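Local coordinates for protein UDP-N-acetylglucosamine 2-epimerase (Methanocaldococcus jannaschii, PDB 4NES) that probably catalyses the reversible epimerisation at C-2 that interconverts UDP-N-acetylglucosamine and UDP-N-acetylmannosamine, at residues P242-K245 with K246-E250; L206-A209 with E210-D213; N220-E223 with G224-I228. All blocks are in the same frame, centred on the assembly; numbering follows the deposited sequence.

The three contacts illustrate how a GT-B enzyme spaces ligand-gripping and structural turns along one domain, here the one built round the parallel sheet that includes strands 201-205, 235-239 and 283-286. Contact 2 comes first in the chain, in the loop from strand 201-205 to helix 209-212 and on that helix; contact 3 follows on helix 215-232, and contact 1 on helix 242-250, after strand 235-239. Contacts 1 and 2, centres about 10 Å apart, both touch UDP-GlcNAc and are joined by a salt bridge between Arg243 and Asp213. The centre of contact 3 lies about 15 Å from that of contact 2 and 17 Å from that of contact 1; Ile221 packs on Leu206 and Asn211.

Contact 1. Residues P242-K245 with K246-E250; sequences PRTK and KRLKE. With UD1 (uridine-diphosphate-N-acetylglucosamine), chain B.
Thr244 and Leu248 lie side by side one turn apart on helix 242-250, which follows strand 235-239 in the C-terminal domain of the GT-B fold and brings its first turns to UDP-GlcNAc. Four backbone bonds of the i to i+4 kind join its two halves, that from Leu248 N to Thr244 O measuring 2.8 Å.

Apolar touches run along the same pairs. Thr244 CG2 meets Leu248 CD1 at 3.8 Å, while Thr244 OG1 bonds to Leu206 O. Lys245 and Lys249 run alongside each other, CE 3.6 Å from CE, but the bent end of Lys249 and the straight one of Lys245 leave Lys245 NZ 5.4 Å from Lys249 NZ.

Among the charged groups, Arg247 NH1 forms a salt bridge with Glu250, meeting the syn lone pair of OE1 at 2.8 Å, the oxygen lying 18° out of the guanidinium plane. Asp213 divides its two oxygens between the arginines, OD1 to Arg247 NE and OD2 to Arg243 NH2.

Three side chains reach the ligand. Pro242 packs its CB and CG against the uracil. With CG anti to the backbone N (chi1 -171°) and the chain extended to NE, Arg243 delivers its other terminal nitrogen, NH1, to the beta-phosphate oxygen O1B at 2.9 Å, at an N-H...O angle of 156°. Lys246, bent at chi3, sets NZ 2.9 Å from ribose O2' and, in a weak bond, 3.1 Å from O3B.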
loop_
_atom_site.group_PDB
_atom_site.type_symbol
_atom_site.label_atom_id
_atom_site.label_comp_id
_atom_site.label_asym_id
_atom_site.label_seq_id
_atom_site.Cartn_x
_atom_site.Cartn_y
_atom_site.Cartn_z
ATOM N N PRO A 242 -5.680 24.447 10.204
ATOM C CA PRO A 242 -4.870 25.313 9.333
ATOM C C PRO A 242 -5.038 25.041 7.831
ATOM O O PRO A 242 -4.918 25.980 7.046
ATOM C CB PRO A 242 -3.436 25.040 9.790
ATOM C CG PRO A 242 -3.499 23.713 10.512
ATOM C CD PRO A 242 -4.855 23.718 11.181
ATOM N N ARG A 243 -5.304 23.801 7.432
ATOM C CA ARG A 243 -5.611 23.532 6.027
ATOM C C ARG A 243 -6.831 24.341 5.607
ATOM O O ARG A 243 -6.852 24.983 4.551
ATOM C CB ARG A 243 -5.911 22.049 5.831
ATOM C CG ARG A 243 -6.033 21.631 4.378
ATOM C CD ARG A 243 -6.743 20.291 4.241
ATOM N NE ARG A 243 -6.583 19.757 2.890
ATOM C CZ ARG A 243 -5.684 18.842 2.551
ATOM N NH1 ARG A 243 -4.864 18.320 3.461
ATOM N NH2 ARG A 243 -5.611 18.437 1.291
ATOM N N THR A 244 -7.856 24.309 6.443
ATOM C CA THR A 244 -9.120 24.953 6.141
ATOM C C THR A 244 -9.005 26.471 6.112
ATOM O O THR A 244 -9.613 27.121 5.258
ATOM C CB THR A 244 -10.169 24.499 7.147
ATOM O OG1 THR A 244 -10.170 23.066 7.166
ATOM C CG2 THR A 244 -11.554 25.022 6.781
ATOM N N LYS A 245 -8.220 27.035 7.025
ATOM C CA LYS A 245 -7.975 28.475 7.006
ATOM C C LYS A 245 -7.334 28.879 5.683
ATOM O O LYS A 245 -7.732 29.873 5.066
ATOM C CB LYS A 245 -7.081 28.878 8.181
ATOM C CG LYS A 245 -6.903 30.386 8.314
ATOM C CD LYS A 245 -6.193 30.751 9.607
ATOM C CE LYS A 245 -6.227 32.256 9.837
ATOM N NZ LYS A 245 -5.650 32.635 11.155
ATOM N N LYS A 246 -6.360 28.085 5.241
ATOM C CA LYS A 246 -5.617 28.374 4.018
ATOM C C LYS A 246 -6.548 28.312 2.819
ATOM O O LYS A 246 -6.513 29.187 1.944
ATOM C CB LYS A 246 -4.453 27.392 3.859
ATOM C CG LYS A 246 -3.719 27.510 2.529
ATOM C CD LYS A 246 -2.534 26.561 2.479
ATOM C CE LYS A 246 -2.988 25.118 2.387
ATOM N NZ LYS A 246 -1.813 24.213 2.302
ATOM N N ARG A 247 -7.405 27.295 2.787
ATOM C CA ARG A 247 -8.358 27.141 1.689
ATOM C C ARG A 247 -9.441 28.216 1.699
ATOM O O ARG A 247 -9.810 28.728 0.643
ATOM C CB ARG A 247 -9.013 25.759 1.719
ATOM C CG ARG A 247 -8.062 24.602 1.458
ATOM C CD ARG A 247 -7.464 24.677 0.066
ATOM N NE ARG A 247 -6.697 23.474 -0.234
ATOM C CZ ARG A 247 -6.000 23.298 -1.350
ATOM N NH1 ARG A 247 -5.980 24.248 -2.277
ATOM N NH2 ARG A 247 -5.336 22.168 -1.550
ATOM N N LEU A 248 -9.959 28.553 2.878
ATOM C CA LEU A 248 -10.975 29.599 2.976
ATOM C C LEU A 248 -10.461 30.926 2.431
ATOM O O LEU A 248 -11.196 31.655 1.760
ATOM C CB LEU A 248 -11.460 29.771 4.416
ATOM C CG LEU A 248 -12.404 28.672 4.900
ATOM C CD1 LEU A 248 -12.505 28.698 6.416
ATOM C CD2 LEU A 248 -13.780 28.837 4.266
ATOM N N LYS A 249 -9.199 31.230 2.713
ATOM C CA LYS A 249 -8.592 32.457 2.202
ATOM C C LYS A 249 -8.349 32.353 0.700
ATOM O O LYS A 249 -8.542 33.321 -0.034
ATOM C CB LYS A 249 -7.287 32.757 2.941
ATOM C CG LYS A 249 -7.486 33.146 4.399
ATOM C CD LYS A 249 -6.166 33.148 5.153
ATOM C CE LYS A 249 -6.330 33.704 6.555
ATOM N NZ LYS A 249 -6.618 35.159 6.537
ATOM N N GLU A 250 -7.934 31.174 0.246
ATOM C CA GLU A 250 -7.689 30.952 -1.179
ATOM C C GLU A 250 -8.955 31.161 -2.009
ATOM O O GLU A 250 -8.906 31.712 -3.116
ATOM C CB GLU A 250 -7.139 29.545 -1.416
ATOM C CG GLU A 250 -7.042 29.182 -2.893
ATOM C CD GLU A 250 -6.509 27.785 -3.124
ATOM O OE1 GLU A 250 -6.359 27.033 -2.140
ATOM O OE2 GLU A 250 -6.237 27.445 -4.297
HETATM C "C1'" UD1 B . -3.935 15.221 8.004
HETATM C "C2'" UD1 B . -4.426 13.855 7.636
HETATM C "C3'" UD1 B . -5.821 13.675 7.996
HETATM C "C4'" UD1 B . -6.104 13.991 9.402
HETATM C "C5'" UD1 B . -5.536 15.339 9.768
HETATM C "C6'" UD1 B . -5.620 15.616 11.221
HETATM C "C7'" UD1 B . -3.255 12.871 5.576
HETATM C "C8'" UD1 B . -3.255 12.748 4.081
HETATM N "N2'" UD1 B . -4.310 13.662 6.167
HETATM O "O1'" UD1 B . -4.646 16.164 7.283
HETATM O "O3'" UD1 B . -6.215 12.320 7.717
HETATM O "O4'" UD1 B . -7.501 13.985 9.652
HETATM O "O5'" UD1 B . -4.155 15.416 9.430
HETATM O "O6'" UD1 B . -5.784 16.946 11.546
HETATM O "O7'" UD1 B . -2.386 12.322 6.257
HETATM N N1 UD1 B . -0.741 22.701 8.303
HETATM C C2 UD1 B . -0.218 23.617 9.120
HETATM N N3 UD1 B . 0.376 23.250 10.255
HETATM C C4 UD1 B . 0.477 21.959 10.598
HETATM C C5 UD1 B . -0.058 20.980 9.773
HETATM C C6 UD1 B . -0.682 21.381 8.603
HETATM O O2 UD1 B . -0.286 24.799 8.846
HETATM O O4 UD1 B . 1.092 21.606 11.764
HETATM C C1B UD1 B . -1.420 23.091 7.045
HETATM C C2B UD1 B . -0.520 23.276 5.891
HETATM O "O2'" UD1 B . -1.003 24.318 5.081
HETATM C C3B UD1 B . -0.619 22.018 5.188
HETATM C C4B UD1 B . -2.051 21.672 5.373
HETATM O O4B UD1 B . -2.396 22.115 6.671
HETATM O O3B UD1 B . -0.244 22.069 3.834
HETATM C C5B UD1 B . -2.311 20.212 5.267
HETATM O O5B UD1 B . -1.505 19.400 6.081
HETATM P PA UD1 B . -1.491 17.860 5.884
HETATM O O1A UD1 B . -1.025 17.557 4.494
HETATM O O2A UD1 B . -0.611 17.254 6.928
HETATM O O3A UD1 B . -2.962 17.331 5.970
HETATM P PB UD1 B . -4.097 17.624 7.052
HETATM O O1B UD1 B . -5.177 18.400 6.373
HETATM O O2B UD1 B . -3.516 18.220 8.305
#

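Contact 2. Residues L206-A209 with E210-D213; sequences LHRA and ENVD. With UDP (uridine-5'-diphosphate), chain C; UD1 (uridine-diphosphate-N-acetylglucosamine), chain B.
Arg208 and Glu210 run alongside each other, and the arginine can be followed outward from this shared stretch. Its CB rests 3.7 Å from Glu210 CD: the glutamate CG sits between its own backbone N and carbonyl carbon, and a further bend at chi2 turns the carboxylate back toward Arg208. The arginine CG also lies along that carboxylate, nearest Glu210 OE2, and further out Arg208 CD is 3.5 Å from Glu210 OE2. The carboxylate of Glu210 stays beyond salt-bridge range of Arg208 NE; a water links them instead. It accepts from Arg208 NE at 2.9 Å, lying in the guanidinium plane, accepts also from Ala209 N, and donates to Glu210 OE1. Bends at chi2 (-90°) and chi3 carry the tip of Arg208 to both ligands. NH1 donates to the UDP beta-phosphate oxygen O2B at 2.9 Å, with an N-H...O angle of 159°, and NH2 to O4' of the UDP-GlcNAc sugar at 2.9 Å, while also pairing with Glu129.

All this happens at the start of short helix 209-212, in the C-terminal domain of the GT-B fold just past strand 201-205. Arg208 occupies the N-cap, and its carbonyl O takes two donors: Val212 N almost in line with the carbonyl, and Asn211 N from well above the carbonyl plane. Asp287 receives the N-H groups of His207 and Arg208.

His207, probably the active-site histidine as in related epimerases, stacks its ring with His241. Its NE2 donates in the ring plane to the same O4' at 2.9 Å, almost straight at 171°, and CE1 comes 3.1 Å from UDP O2A. Leu206 and Val212 pass in opposite directions, Leu206 CD2 3.9 Å from Val212 CG1.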
loop_
_atom_site.group_PDB
_atom_site.type_symbol
_atom_site.label_atom_id
_atom_site.label_comp_id
_atom_site.label_asym_id
_atom_site.label_seq_id
_atom_site.Cartn_x
_atom_site.Cartn_y
_atom_site.Cartn_z
ATOM N N LEU A 206 -14.091 21.468 10.485
ATOM C CA LEU A 206 -14.181 21.055 9.094
ATOM C C LEU A 206 -12.790 21.043 8.498
ATOM O O LEU A 206 -12.140 22.091 8.456
ATOM C CB LEU A 206 -15.052 22.045 8.304
ATOM C CG LEU A 206 -15.452 21.596 6.894
ATOM C CD1 LEU A 206 -16.610 20.615 6.982
ATOM C CD2 LEU A 206 -15.821 22.784 6.019
ATOM N N HIS A 207 -12.335 19.891 8.008
ATOM C CA HIS A 207 -11.008 19.827 7.386
ATOM C C HIS A 207 -10.764 18.704 6.372
ATOM O O HIS A 207 -9.646 18.580 5.875
ATOM C CB HIS A 207 -9.894 19.795 8.450
ATOM C CG HIS A 207 -9.706 18.461 9.111
ATOM N ND1 HIS A 207 -10.433 18.056 10.206
ATOM C CD2 HIS A 207 -8.851 17.441 8.827
ATOM C CE1 HIS A 207 -10.042 16.848 10.571
ATOM N NE2 HIS A 207 -9.087 16.451 9.750
ATOM N N ARG A 208 -11.762 17.874 6.076
ATOM C CA ARG A 208 -11.549 16.798 5.092
ATOM C C ARG A 208 -11.101 17.411 3.778
ATOM O O ARG A 208 -11.664 18.418 3.339
ATOM C CB ARG A 208 -12.828 15.997 4.839
ATOM C CG ARG A 208 -13.329 15.158 6.013
ATOM C CD ARG A 208 -12.772 13.737 6.033
ATOM N NE ARG A 208 -11.335 13.663 6.277
ATOM C CZ ARG A 208 -10.763 13.765 7.469
ATOM N NH1 ARG A 208 -11.496 13.994 8.557
ATOM N NH2 ARG A 208 -9.442 13.660 7.568
ATOM N N ALA A 209 -10.111 16.799 3.138
ATOM C CA ALA A 209 -9.607 17.303 1.864
ATOM C C ALA A 209 -10.737 17.469 0.850
ATOM O O ALA A 209 -10.808 18.479 0.135
ATOM C CB ALA A 209 -8.531 16.377 1.311
ATOM N N GLU A 210 -11.637 16.491 0.803
ATOM C CA GLU A 210 -12.704 16.498 -0.201
ATOM C C GLU A 210 -13.735 17.605 0.041
ATOM O O GLU A 210 -14.511 17.943 -0.854
ATOM C CB GLU A 210 -13.383 15.127 -0.268
ATOM C CG GLU A 210 -13.915 14.616 1.069
ATOM C CD GLU A 210 -12.913 13.777 1.868
ATOM O OE1 GLU A 210 -11.685 13.895 1.670
ATOM O OE2 GLU A 210 -13.374 12.986 2.712
ATOM N N ASN A 211 -13.737 18.177 1.244
ATOM C CA ASN A 211 -14.655 19.265 1.582
ATOM C C ASN A 211 -14.046 20.651 1.467
ATOM O O ASN A 211 -14.737 21.608 1.121
ATOM C CB ASN A 211 -15.172 19.117 3.019
ATOM C CG ASN A 211 -16.316 18.134 3.138
ATOM O OD1 ASN A 211 -17.049 17.889 2.181
ATOM N ND2 ASN A 211 -16.490 17.580 4.333
ATOM N N VAL A 212 -12.769 20.784 1.795
ATOM C CA VAL A 212 -12.195 22.120 1.892
ATOM C C VAL A 212 -11.283 22.462 0.717
ATOM O O VAL A 212 -10.996 23.633 0.483
ATOM C CB VAL A 212 -11.450 22.347 3.244
ATOM C CG1 VAL A 212 -12.351 21.999 4.440
ATOM C CG2 VAL A 212 -10.149 21.532 3.298
ATOM N N ASP A 213 -10.836 21.452 -0.020
ATOM C CA ASP A 213 -9.998 21.690 -1.201
ATOM C C ASP A 213 -10.848 21.983 -2.437
ATOM O O ASP A 213 -10.323 22.411 -3.463
ATOM C CB ASP A 213 -9.110 20.487 -1.526
ATOM C CG ASP A 213 -8.049 20.215 -0.481
ATOM O OD1 ASP A 213 -7.907 20.982 0.503
ATOM O OD2 ASP A 213 -7.335 19.206 -0.653
HETATM N N1 UDP C . -9.246 18.334 18.691
HETATM C C2 UDP C . -8.594 19.131 19.569
HETATM N N3 UDP C . -8.640 20.473 19.420
HETATM C C4 UDP C . -9.318 21.066 18.413
HETATM C C5 UDP C . -10.003 20.273 17.482
HETATM C C6 UDP C . -9.936 18.886 17.650
HETATM O O2 UDP C . -7.959 18.640 20.506
HETATM O O4 UDP C . -9.327 22.453 18.301
HETATM C "C1'" UDP C . -9.194 16.864 18.772
HETATM C "C2'" UDP C . -10.429 16.145 18.925
HETATM O "O2'" UDP C . -10.859 16.177 20.267
HETATM C "C3'" UDP C . -10.104 14.806 18.415
HETATM C "C4'" UDP C . -9.058 15.048 17.431
HETATM O "O4'" UDP C . -8.715 16.409 17.508
HETATM O "O3'" UDP C . -9.626 13.923 19.392
HETATM C "C5'" UDP C . -9.483 14.789 16.026
HETATM O "O5'" UDP C . -8.490 15.155 15.099
HETATM P PA UDP C . -8.831 15.695 13.649
HETATM O O1A UDP C . -7.812 16.758 13.298
HETATM O O2A UDP C . -10.250 16.223 13.635
HETATM O O3A UDP C . -8.626 14.516 12.623
HETATM P PB UDP C . -9.433 13.222 12.257
HETATM O O1B UDP C . -9.994 12.583 13.519
HETATM O O2B UDP C . -10.514 13.588 11.273
HETATM O O3B UDP C . -8.382 12.368 11.604
HETATM C "C1'" UD1 B . -3.935 15.221 8.004
HETATM C "C2'" UD1 B . -4.426 13.855 7.636
HETATM C "C3'" UD1 B . -5.821 13.675 7.996
HETATM C "C4'" UD1 B . -6.104 13.991 9.402
HETATM C "C5'" UD1 B . -5.536 15.339 9.768
HETATM C "C6'" UD1 B . -5.620 15.616 11.221
HETATM C "C7'" UD1 B . -3.255 12.871 5.576
HETATM C "C8'" UD1 B . -3.255 12.748 4.081
HETATM N "N2'" UD1 B . -4.310 13.662 6.167
HETATM O "O1'" UD1 B . -4.646 16.164 7.283
HETATM O "O3'" UD1 B . -6.215 12.320 7.717
HETATM O "O4'" UD1 B . -7.501 13.985 9.652
HETATM O "O5'" UD1 B . -4.155 15.416 9.430
HETATM O "O6'" UD1 B . -5.784 16.946 11.546
HETATM O "O7'" UD1 B . -2.386 12.322 6.257
HETATM N N1 UD1 B . -0.741 22.701 8.303
HETATM C C2 UD1 B . -0.218 23.617 9.120
HETATM N N3 UD1 B . 0.376 23.250 10.255
HETATM C C4 UD1 B . 0.477 21.959 10.598
HETATM C C5 UD1 B . -0.058 20.980 9.773
HETATM C C6 UD1 B . -0.682 21.381 8.603
HETATM O O2 UD1 B . -0.286 24.799 8.846
HETATM O O4 UD1 B . 1.092 21.606 11.764
HETATM C C1B UD1 B . -1.420 23.091 7.045
HETATM C C2B UD1 B . -0.520 23.276 5.891
HETATM O "O2'" UD1 B . -1.003 24.318 5.081
HETATM C C3B UD1 B . -0.619 22.018 5.188
HETATM C C4B UD1 B . -2.051 21.672 5.373
HETATM O O4B UD1 B . -2.396 22.115 6.671
HETATM O O3B UD1 B . -0.244 22.069 3.834
HETATM C C5B UD1 B . -2.311 20.212 5.267
HETATM O O5B UD1 B . -1.505 19.400 6.081
HETATM P PA UD1 B . -1.491 17.860 5.884
HETATM O O1A UD1 B . -1.025 17.557 4.494
HETATM O O2A UD1 B . -0.611 17.254 6.928
HETATM O O3A UD1 B . -2.962 17.331 5.970
HETATM P PB UD1 B . -4.097 17.624 7.052
HETATM O O1B UD1 B . -5.177 18.400 6.373
HETATM O O2B UD1 B . -3.516 18.220 8.305
HETATM O O HOH W 1 -9.903 13.840 3.819
#

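Contact 3. Residues N220-E223 with G224-I228; sequences NIVE and GIFEI
Regular i to i+4 bonds from Gly224, Ile225, Phe226 and Glu227 back to Asn220, Ile221, Val222 and Glu223 keep this part of helix 215-232 evenly wound, the straightest running from Phe226 N to Val222 O at 2.9 Å and 170°. On that same pair the side chains lie together, pointing the same way. The chi1 of Val222 (170°) swings CG1 to the side opposite its backbone N, which brings it 3.6 Å from Phe226 CE1, and Val222 O approaches the ring obliquely, 3.2 Å from Phe226 CD1. An alanine in place of Phe226 removes the ring, which would probably leave Val222 CG1 without its apolar neighbour and open a gap towards Asn260.

Glu223 and Glu227 bring like charges close, OE2 of the first 3.5 Å from OE1 of the second, with carboxylate planes 58° apart. Lys327 forms salt bridges with OE1 of both and probably makes their closeness tolerable.

The buried side of the helix carries isoleucines. Ile221 rests on Leu206, Ile225 packs on Leu204 of strand 201-205 and Leu285 of strand 283-286, and Ile228 touches Phe202 and Leu285 of those strands, and Leu330, Ile331 and Val334 of helix 327-338.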
loop_
_atom_site.group_PDB
_atom_site.type_symbol
_atom_site.label_atom_id
_atom_site.label_comp_id
_atom_site.label_asym_id
_atom_site.label_seq_id
_atom_site.Cartn_x
_atom_site.Cartn_y
_atom_site.Cartn_z
ATOM N N ASN A 220 -20.769 25.599 -0.429
ATOM C CA ASN A 220 -22.045 24.997 -0.040
ATOM C C ASN A 220 -22.170 24.799 1.465
ATOM O O ASN A 220 -23.225 25.028 2.044
ATOM C CB ASN A 220 -22.259 23.664 -0.750
ATOM C CG ASN A 220 -22.767 23.831 -2.162
ATOM O OD1 ASN A 220 -23.254 24.896 -2.536
ATOM N ND2 ASN A 220 -22.655 22.774 -2.959
ATOM N N ILE A 221 -21.087 24.347 2.091
ATOM C CA ILE A 221 -21.082 24.124 3.530
ATOM C C ILE A 221 -21.185 25.448 4.293
ATOM O O ILE A 221 -21.977 25.571 5.231
ATOM C CB ILE A 221 -19.825 23.344 3.961
ATOM C CG1 ILE A 221 -19.923 21.900 3.473
ATOM C CG2 ILE A 221 -19.660 23.371 5.483
ATOM C CD1 ILE A 221 -18.615 21.149 3.524
ATOM N N VAL A 222 -20.392 26.438 3.887
ATOM C CA VAL A 222 -20.490 27.772 4.477
ATOM C C VAL A 222 -21.908 28.356 4.359
ATOM O O VAL A 222 -22.440 28.880 5.340
ATOM C CB VAL A 222 -19.448 28.738 3.882
ATOM C CG1 VAL A 222 -19.730 30.172 4.314
ATOM C CG2 VAL A 222 -18.045 28.321 4.305
ATOM N N GLU A 223 -22.514 28.236 3.175
ATOM C CA GLU A 223 -23.903 28.650 2.954
ATOM C C GLU A 223 -24.814 27.946 3.947
ATOM O O GLU A 223 -25.672 28.569 4.575
ATOM C CB GLU A 223 -24.345 28.286 1.533
ATOM C CG GLU A 223 -25.074 29.378 0.761
ATOM C CD GLU A 223 -26.525 29.571 1.171
ATOM O OE1 GLU A 223 -27.413 29.284 0.338
ATOM O OE2 GLU A 223 -26.782 30.025 2.307
ATOM N N GLY A 224 -24.617 26.638 4.088
ATOM C CA GLY A 224 -25.379 25.845 5.034
ATOM C C GLY A 224 -25.260 26.348 6.460
ATOM O O GLY A 224 -26.254 26.426 7.177
ATOM N N ILE A 225 -24.045 26.691 6.879
ATOM C CA ILE A 225 -23.843 27.205 8.227
ATOM C C ILE A 225 -24.535 28.562 8.415
ATOM O O ILE A 225 -25.192 28.787 9.429
ATOM C CB ILE A 225 -22.348 27.306 8.586
ATOM C CG1 ILE A 225 -21.696 25.916 8.557
ATOM C CG2 ILE A 225 -22.176 27.952 9.951
ATOM C CD1 ILE A 225 -22.255 24.942 9.588
ATOM N N PHE A 226 -24.399 29.455 7.435
ATOM C CA PHE A 226 -25.082 30.750 7.475
ATOM C C PHE A 226 -26.594 30.565 7.654
ATOM O O PHE A 226 -27.244 31.314 8.384
ATOM C CB PHE A 226 -24.827 31.509 6.173
ATOM C CG PHE A 226 -23.607 32.388 6.193
ATOM C CD1 PHE A 226 -22.352 31.863 6.453
ATOM C CD2 PHE A 226 -23.715 33.741 5.905
ATOM C CE1 PHE A 226 -21.230 32.677 6.453
ATOM C CE2 PHE A 226 -22.595 34.559 5.907
ATOM C CZ PHE A 226 -21.353 34.025 6.178
ATOM N N GLU A 227 -27.141 29.553 6.988
ATOM C CA GLU A 227 -28.573 29.299 7.027
ATOM C C GLU A 227 -29.052 28.727 8.365
ATOM O O GLU A 227 -30.112 29.117 8.862
ATOM C CB GLU A 227 -28.957 28.372 5.882
ATOM C CG GLU A 227 -30.331 28.611 5.326
ATOM C CD GLU A 227 -30.486 28.005 3.961
ATOM O OE1 GLU A 227 -29.933 28.575 2.999
ATOM O OE2 GLU A 227 -31.150 26.956 3.852
ATOM N N ILE A 228 -28.279 27.794 8.929
ATOM C CA ILE A 228 -28.538 27.260 10.268
ATOM C C ILE A 228 -28.683 28.386 11.273
ATOM O O ILE A 228 -29.597 28.400 12.093
ATOM C CB ILE A 228 -27.349 26.389 10.763
ATOM C CG1 ILE A 228 -27.394 24.991 10.170
ATOM C CG2 ILE A 228 -27.331 26.288 12.292
ATOM C CD1 ILE A 228 -26.303 24.109 10.743
#